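Local coordinates for nucleotide-binding protein, universal stress protein UspA family (Lactobacillus plantarum, PDB 3S3T) that binds ATP and probably acts in stress responses as a member of the universal stress protein family, at residues Y5-P11 with E108-L114; E100-K104 with D136-C140. All blocks are in the same frame, centred on the assembly; numbering follows the deposited sequence.

Contact 1: Y5-P11 with E108-L114; sequences YTNILVP and EIDLIVL. With ATP (adenosine-5'-triphosphate), chain I.
Glu108 lays its CG against the amide carbon of Asn7 (CG to CG 3.6 Å), its carboxylate plane turned 89° from the amide, beside the entry to strand 7-11 in the parallel, Rossmann-like universal stress protein sheet. Next along, Ile109 sets CG2 against CB of Leu9. Asp110 then folds its carboxylate back over the opening of strand 7-11, CG lying between its own N and carbonyl carbon (chi1 42°). Thr6 N is shared by both oxygens on their syn sides, OD2 at 3.0 Å, while Asn7 N adds a second bond to OD1 and Thr6 OG1 reaches OD2 at 2.8 Å from above the carboxylate plane. An alanine here would remove all four bonds and would probably leave the backbone amides of Thr6 and Asn7 without these acceptors and the chain entering strand 7-11 less firmly fixed. Leu111 places CD2 over the centre of the Tyr5 ring, 3.9 Å from the centroid and 11° off its normal, a CH-pi contact; the Tyr5 hydroxyl is held by Asn141. Leu9 N bonds to Leu111 O, and Leu9 O receives Val113 N at 2.7 Å, confirming parallel pairing. Between them Ile112 turns CG2 onto Pro11 CD, while Val113 CG2 meets Ile8 CG2. Finally Leu114 CD2 touches Pro11 CG (3.8 Å) beside the nucleotide, whose O2' donates to Pro11 O at 2.7 Å.

Contact 2: E100-K104 with D136-C140; sequences EDYAK and DHAPC
Glu100 brings the OE2 end of its carboxylate up to CB of His137 (3.7 Å), the carboxylate and imidazole planes 48° apart, where helix 95-105 packs beside the C-terminal end of helix 129-137 in the universal stress protein alpha/beta fold. The reach follows from its torsions: CG is anti to the backbone N (chi1 172°) and the chain stays extended beyond it. The other oxygen, OE1, accepts from Tyr133 OH and forms a salt bridge with Arg124 of the third subunit, and His137 ND1 bonds to Tyr133 O, so each group is held by partners of its own, and the side chains of Glu100 and His137 meet by packing. One turn on, Lys104 runs out fully extended and puts NZ 3.1 Å from Glu100 OE2, a salt bridge that uses the anti lone pair of that oxygen. The same NZ makes a weak hydrogen bond to His137 O at the helix terminus, thus bridging the two segments. Apolar packing lies beside this polar link. Ala103 points its methyl at the ring of Pro139, CB to CD 3.9 Å. Pro139 lies just past Ala138, where the chain has left helical geometry. Alongside, the aliphatic part of Lys104 crosses the same ring, its CG 4.0 Å from Pro139 CG.

In the fold
The two contacts lie about 10 Å apart, centre to centre, and their segments alternate along the chain: 5-11, 100-104, 108-114, then 136-140. Contact 1 joins strands 7-11 and 111-115 within the five-stranded parallel sheet, whereas contact 2 joins helix 95-105 to the end of helix 129-137 and the loop leaving it; these helices precede and follow strand 111-115 in the order of elements. Ile112 CD1 lies 3.6 Å from Ala138 CB, and Ile109 CD1, just before the strand, 3.7 Å from Tyr102 CE2; Leu9 and Pro11 also touch helix 95-105. This region thus lies between the ATP pocket, reached by contact 1, and interfaces with the second subunit, touched by both contacts, and the third, touched by contact 2.

Contact 1: Y5-P11 with E108-L114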
loop_
_atom_site.group_PDB
_atom_site.type_symbol
_atom_site.label_atom_id
_atom_site.label_comp_id
_atom_site.label_asym_id
_atom_site.label_seq_id
_atom_site.Cartn_x
_atom_site.Cartn_y
_atom_site.Cartn_z
ATOM N N TYR A 5 -26.235 -2.262 10.330
ATOM C CA TYR A 5 -25.565 -0.991 10.517
ATOM C C TYR A 5 -26.498 -0.016 11.189
ATOM O O TYR A 5 -27.708 -0.048 10.955
ATOM C CB TYR A 5 -25.133 -0.430 9.162
ATOM C CG TYR A 5 -24.065 -1.293 8.530
ATOM C CD1 TYR A 5 -22.816 -1.427 9.125
ATOM C CD2 TYR A 5 -24.333 -2.041 7.385
ATOM C CE1 TYR A 5 -21.830 -2.232 8.554
ATOM C CE2 TYR A 5 -23.355 -2.865 6.814
ATOM C CZ TYR A 5 -22.102 -2.948 7.413
ATOM O OH TYR A 5 -21.132 -3.751 6.874
ATOM N N THR A 6 -25.935 0.836 12.027
ATOM C CA THR A 6 -26.696 1.859 12.715
ATOM C C THR A 6 -26.324 3.306 12.308
ATOM O O THR A 6 -27.151 4.204 12.430
ATOM C CB THR A 6 -26.488 1.764 14.217
ATOM O OG1 THR A 6 -25.121 2.065 14.522
ATOM C CG2 THR A 6 -26.851 0.371 14.739
ATOM N N ASN A 7 -25.081 3.524 11.859
ATOM C CA ASN A 7 -24.534 4.866 11.649
ATOM C C ASN A 7 -23.464 4.828 10.574
ATOM O O ASN A 7 -22.329 4.461 10.862
ATOM C CB ASN A 7 -23.905 5.374 12.962
ATOM C CG ASN A 7 -24.931 5.651 14.026
ATOM O OD1 ASN A 7 -25.544 6.710 14.023
ATOM N ND2 ASN A 7 -25.113 4.714 14.950
ATOM N N ILE A 8 -23.827 5.203 9.354
ATOM C CA ILE A 8 -22.961 5.096 8.172
ATOM C C ILE A 8 -22.347 6.451 7.810
ATOM O O ILE A 8 -23.014 7.474 7.903
ATOM C CB ILE A 8 -23.778 4.574 6.951
ATOM C CG1 ILE A 8 -24.439 3.222 7.281
ATOM C CG2 ILE A 8 -22.909 4.425 5.651
ATOM C CD1 ILE A 8 -25.447 2.723 6.230
ATOM N N LEU A 9 -21.079 6.428 7.388
ATOM C CA LEU A 9 -20.358 7.600 6.957
ATOM C C LEU A 9 -19.996 7.399 5.497
ATOM O O LEU A 9 -19.507 6.326 5.104
ATOM C CB LEU A 9 -19.067 7.791 7.773
ATOM C CG LEU A 9 -18.239 9.044 7.436
ATOM C CD1 LEU A 9 -18.962 10.355 7.704
ATOM C CD2 LEU A 9 -16.966 9.005 8.252
ATOM N N VAL A 10 -20.303 8.398 4.682
ATOM C CA VAL A 10 -19.901 8.394 3.293
ATOM C C VAL A 10 -19.098 9.680 3.002
ATOM O O VAL A 10 -19.659 10.729 2.760
ATOM C CB VAL A 10 -21.057 8.162 2.301
ATOM C CG1 VAL A 10 -22.204 9.178 2.444
ATOM C CG2 VAL A 10 -20.482 8.127 0.881
ATOM N N PRO A 11 -17.757 9.580 3.071
ATOM C CA PRO A 11 -16.954 10.725 2.689
ATOM C C PRO A 11 -17.054 10.922 1.174
ATOM O O PRO A 11 -16.880 9.962 0.412
ATOM C CB PRO A 11 -15.539 10.342 3.164
ATOM C CG PRO A 11 -15.731 9.254 4.151
ATOM C CD PRO A 11 -16.928 8.502 3.611
ATOM N N GLU A 108 -19.882 5.504 17.215
ATOM C CA GLU A 108 -21.117 4.836 16.808
ATOM C C GLU A 108 -21.100 4.424 15.336
ATOM O O GLU A 108 -21.854 3.525 14.908
ATOM C CB GLU A 108 -22.368 5.670 17.151
ATOM C CG GLU A 108 -22.613 6.964 16.375
ATOM C CD GLU A 108 -21.852 8.170 16.922
ATOM O OE1 GLU A 108 -20.938 7.971 17.750
ATOM O OE2 GLU A 108 -22.133 9.310 16.471
ATOM N N ILE A 109 -20.251 5.107 14.551
ATOM C CA ILE A 109 -20.158 4.873 13.137
ATOM C C ILE A 109 -19.661 3.453 12.924
ATOM O O ILE A 109 -18.612 3.062 13.477
ATOM C CB ILE A 109 -19.273 5.949 12.442
ATOM C CG1 ILE A 109 -20.065 7.255 12.298
ATOM C CG2 ILE A 109 -18.785 5.486 11.082
ATOM C CD1 ILE A 109 -19.175 8.391 11.886
ATOM N N ASP A 110 -20.425 2.676 12.146
ATOM C CA ASP A 110 -20.095 1.249 11.907
ATOM C C ASP A 110 -19.940 0.832 10.480
ATOM O O ASP A 110 -19.710 -0.359 10.204
ATOM C CB ASP A 110 -21.060 0.277 12.652
ATOM C CG ASP A 110 -22.538 0.704 12.576
ATOM O OD1 ASP A 110 -22.915 1.463 11.672
ATOM O OD2 ASP A 110 -23.339 0.251 13.425
ATOM N N LEU A 111 -19.932 1.815 9.573
ATOM C CA LEU A 111 -19.541 1.622 8.189
ATOM C C LEU A 111 -19.055 2.919 7.599
ATOM O O LEU A 111 -19.682 3.969 7.769
ATOM C CB LEU A 111 -20.735 1.174 7.342
ATOM C CG LEU A 111 -20.498 0.772 5.891
ATOM C CD1 LEU A 111 -19.469 -0.392 5.768
ATOM C CD2 LEU A 111 -21.869 0.372 5.244
ATOM N N ILE A 112 -17.982 2.837 6.814
ATOM C CA ILE A 112 -17.585 3.955 5.974
ATOM C C ILE A 112 -17.706 3.479 4.531
ATOM O O ILE A 112 -17.243 2.364 4.201
ATOM C CB ILE A 112 -16.136 4.389 6.263
ATOM C CG1 ILE A 112 -15.927 4.790 7.740
ATOM C CG2 ILE A 112 -15.752 5.577 5.326
ATOM C CD1 ILE A 112 -14.440 5.205 8.098
ATOM N N VAL A 113 -18.374 4.287 3.689
ATOM C CA VAL A 113 -18.570 3.981 2.288
ATOM C C VAL A 113 -17.688 4.936 1.464
ATOM O O VAL A 113 -17.743 6.127 1.637
ATOM C CB VAL A 113 -20.070 4.107 1.894
ATOM C CG1 VAL A 113 -20.268 3.828 0.415
ATOM C CG2 VAL A 113 -20.964 3.160 2.774
ATOM N N LEU A 114 -16.880 4.397 0.575
ATOM C CA LEU A 114 -15.902 5.200 -0.216
ATOM C C LEU A 114 -15.957 4.850 -1.674
ATOM O O LEU A 114 -16.152 3.683 -2.049
ATOM C CB LEU A 114 -14.451 4.915 0.274
ATOM C CG LEU A 114 -14.077 5.395 1.678
ATOM C CD1 LEU A 114 -12.852 4.638 2.195
ATOM C CD2 LEU A 114 -13.860 6.931 1.771
HETATM P PG ATP I . -5.203 10.220 -5.019
HETATM O O1G ATP I . -5.735 11.347 -4.164
HETATM O O2G ATP I . -4.333 10.714 -6.134
HETATM O O3G ATP I . -4.495 9.094 -4.279
HETATM P PB ATP I . -7.910 9.997 -6.130
HETATM O O1B ATP I . -8.285 9.482 -7.490
HETATM O O2B ATP I . -8.107 11.446 -5.843
HETATM O O3B ATP I . -6.405 9.536 -5.851
HETATM P PA ATP I . -9.025 9.300 -3.538
HETATM O O1A ATP I . -8.628 10.660 -3.053
HETATM O O2A ATP I . -8.477 8.169 -2.768
HETATM O O3A ATP I . -8.717 9.064 -5.079
HETATM O "O5'" ATP I . -10.665 9.275 -3.472
HETATM C "C5'" ATP I . -11.328 8.035 -3.237
HETATM C "C4'" ATP I . -12.602 8.266 -2.419
HETATM O "O4'" ATP I . -12.161 8.889 -1.219
HETATM C "C3'" ATP I . -13.579 9.247 -3.047
HETATM O "O3'" ATP I . -14.443 8.637 -3.991
HETATM C "C2'" ATP I . -14.242 9.769 -1.796
HETATM O "O2'" ATP I . -15.191 8.792 -1.393
HETATM C "C1'" ATP I . -13.111 9.848 -0.780
HETATM N N9 ATP I . -12.522 11.183 -0.717
HETATM C C8 ATP I . -11.445 11.652 -1.421
HETATM N N7 ATP I . -11.205 12.950 -1.126
HETATM C C5 ATP I . -12.135 13.302 -0.230
HETATM C C6 ATP I . -12.465 14.536 0.474
HETATM N N6 ATP I . -11.704 15.627 0.252
HETATM N N1 ATP I . -13.533 14.529 1.347
HETATM C C2 ATP I . -14.253 13.409 1.524
HETATM N N3 ATP I . -14.044 12.249 0.885
HETATM C C4 ATP I . -13.005 12.157 0.026
#

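Contact 2: E100-K104 with D136-C140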
loop_
_atom_site.group_PDB
_atom_site.type_symbol
_atom_site.label_atom_id
_atom_site.label_comp_id
_atom_site.label_asym_id
_atom_site.label_seq_id
_atom_site.Cartn_x
_atom_site.Cartn_y
_atom_site.Cartn_z
ATOM N N GLU A 100 -10.655 9.560 9.066
ATOM C CA GLU A 100 -10.267 8.684 10.185
ATOM C C GLU A 100 -10.725 9.288 11.519
ATOM O O GLU A 100 -11.353 8.588 12.357
ATOM C CB GLU A 100 -8.734 8.495 10.191
ATOM C CG GLU A 100 -8.170 7.776 11.381
ATOM C CD GLU A 100 -6.650 7.721 11.396
ATOM O OE1 GLU A 100 -5.983 8.456 10.678
ATOM O OE2 GLU A 100 -6.126 6.941 12.179
ATOM N N ASP A 101 -10.409 10.570 11.717
ATOM C CA ASP A 101 -10.666 11.222 12.987
ATOM C C ASP A 101 -12.174 11.279 13.209
ATOM O O ASP A 101 -12.648 11.151 14.339
ATOM C CB ASP A 101 -10.064 12.633 13.022
ATOM C CG ASP A 101 -8.551 12.614 13.176
ATOM O OD1 ASP A 101 -7.959 11.545 13.478
ATOM O OD2 ASP A 101 -7.946 13.671 12.994
ATOM N N TYR A 102 -12.918 11.502 12.135
ATOM C CA TYR A 102 -14.341 11.626 12.230
ATOM C C TYR A 102 -14.932 10.301 12.731
ATOM O O TYR A 102 -15.785 10.299 13.616
ATOM C CB TYR A 102 -14.961 12.019 10.879
ATOM C CG TYR A 102 -16.396 12.488 11.018
ATOM C CD1 TYR A 102 -16.697 13.834 11.131
ATOM C CD2 TYR A 102 -17.451 11.576 11.052
ATOM C CE1 TYR A 102 -18.000 14.272 11.268
ATOM C CE2 TYR A 102 -18.760 12.009 11.192
ATOM C CZ TYR A 102 -19.025 13.363 11.313
ATOM O OH TYR A 102 -20.327 13.783 11.461
ATOM N N ALA A 103 -14.471 9.185 12.166
ATOM C CA ALA A 103 -14.963 7.861 12.587
ATOM C C ALA A 103 -14.577 7.562 14.036
ATOM O O ALA A 103 -15.338 6.910 14.742
ATOM C CB ALA A 103 -14.427 6.773 11.692
ATOM N N LYS A 104 -13.412 8.025 14.482
ATOM C CA LYS A 104 -13.003 7.834 15.895
ATOM C C LYS A 104 -13.675 8.831 16.861
ATOM O O LYS A 104 -13.925 8.539 18.045
ATOM C CB LYS A 104 -11.482 7.862 16.008
ATOM C CG LYS A 104 -10.895 6.691 15.216
ATOM C CD LYS A 104 -9.359 6.590 15.147
ATOM C CE LYS A 104 -9.005 5.260 14.432
ATOM N NZ LYS A 104 -7.536 5.014 14.120
ATOM N N ASP A 136 -7.257 1.106 5.782
ATOM C CA ASP A 136 -6.242 0.735 6.733
ATOM C C ASP A 136 -6.585 1.207 8.148
ATOM O O ASP A 136 -6.538 0.432 9.121
ATOM C CB ASP A 136 -4.952 1.394 6.259
ATOM C CG ASP A 136 -3.723 0.867 6.946
ATOM O OD1 ASP A 136 -3.852 0.193 7.975
ATOM O OD2 ASP A 136 -2.629 1.127 6.405
ATOM N N HIS A 137 -6.975 2.470 8.247
ATOM C CA HIS A 137 -6.997 3.117 9.532
ATOM C C HIS A 137 -8.373 3.217 10.190
ATOM O O HIS A 137 -8.481 3.672 11.360
ATOM C CB HIS A 137 -6.407 4.493 9.407
ATOM C CG HIS A 137 -4.918 4.503 9.241
ATOM N ND1 HIS A 137 -4.307 4.485 8.006
ATOM C CD2 HIS A 137 -3.919 4.585 10.153
ATOM C CE1 HIS A 137 -2.991 4.495 8.171
ATOM N NE2 HIS A 137 -2.729 4.579 9.458
ATOM N N ALA A 138 -9.432 2.801 9.506
ATOM C CA ALA A 138 -10.757 2.963 10.112
ATOM C C ALA A 138 -10.982 1.943 11.219
ATOM O O ALA A 138 -10.541 0.811 11.117
ATOM C CB ALA A 138 -11.896 2.839 9.080
ATOM N N PRO A 139 -11.720 2.334 12.252
ATOM C CA PRO A 139 -12.071 1.426 13.347
ATOM C C PRO A 139 -13.288 0.517 13.029
ATOM O O PRO A 139 -13.675 -0.287 13.865
ATOM C CB PRO A 139 -12.407 2.391 14.491
ATOM C CG PRO A 139 -13.021 3.554 13.791
ATOM C CD PRO A 139 -12.220 3.697 12.494
ATOM N N CYS A 140 -13.827 0.552 11.819
ATOM C CA CYS A 140 -15.042 -0.171 11.515
ATOM C C CYS A 140 -14.924 -0.735 10.121
ATOM O O CYS A 140 -13.912 -0.528 9.410
ATOM C CB CYS A 140 -16.230 0.775 11.563
ATOM S SG CYS A 140 -16.062 2.232 10.472
#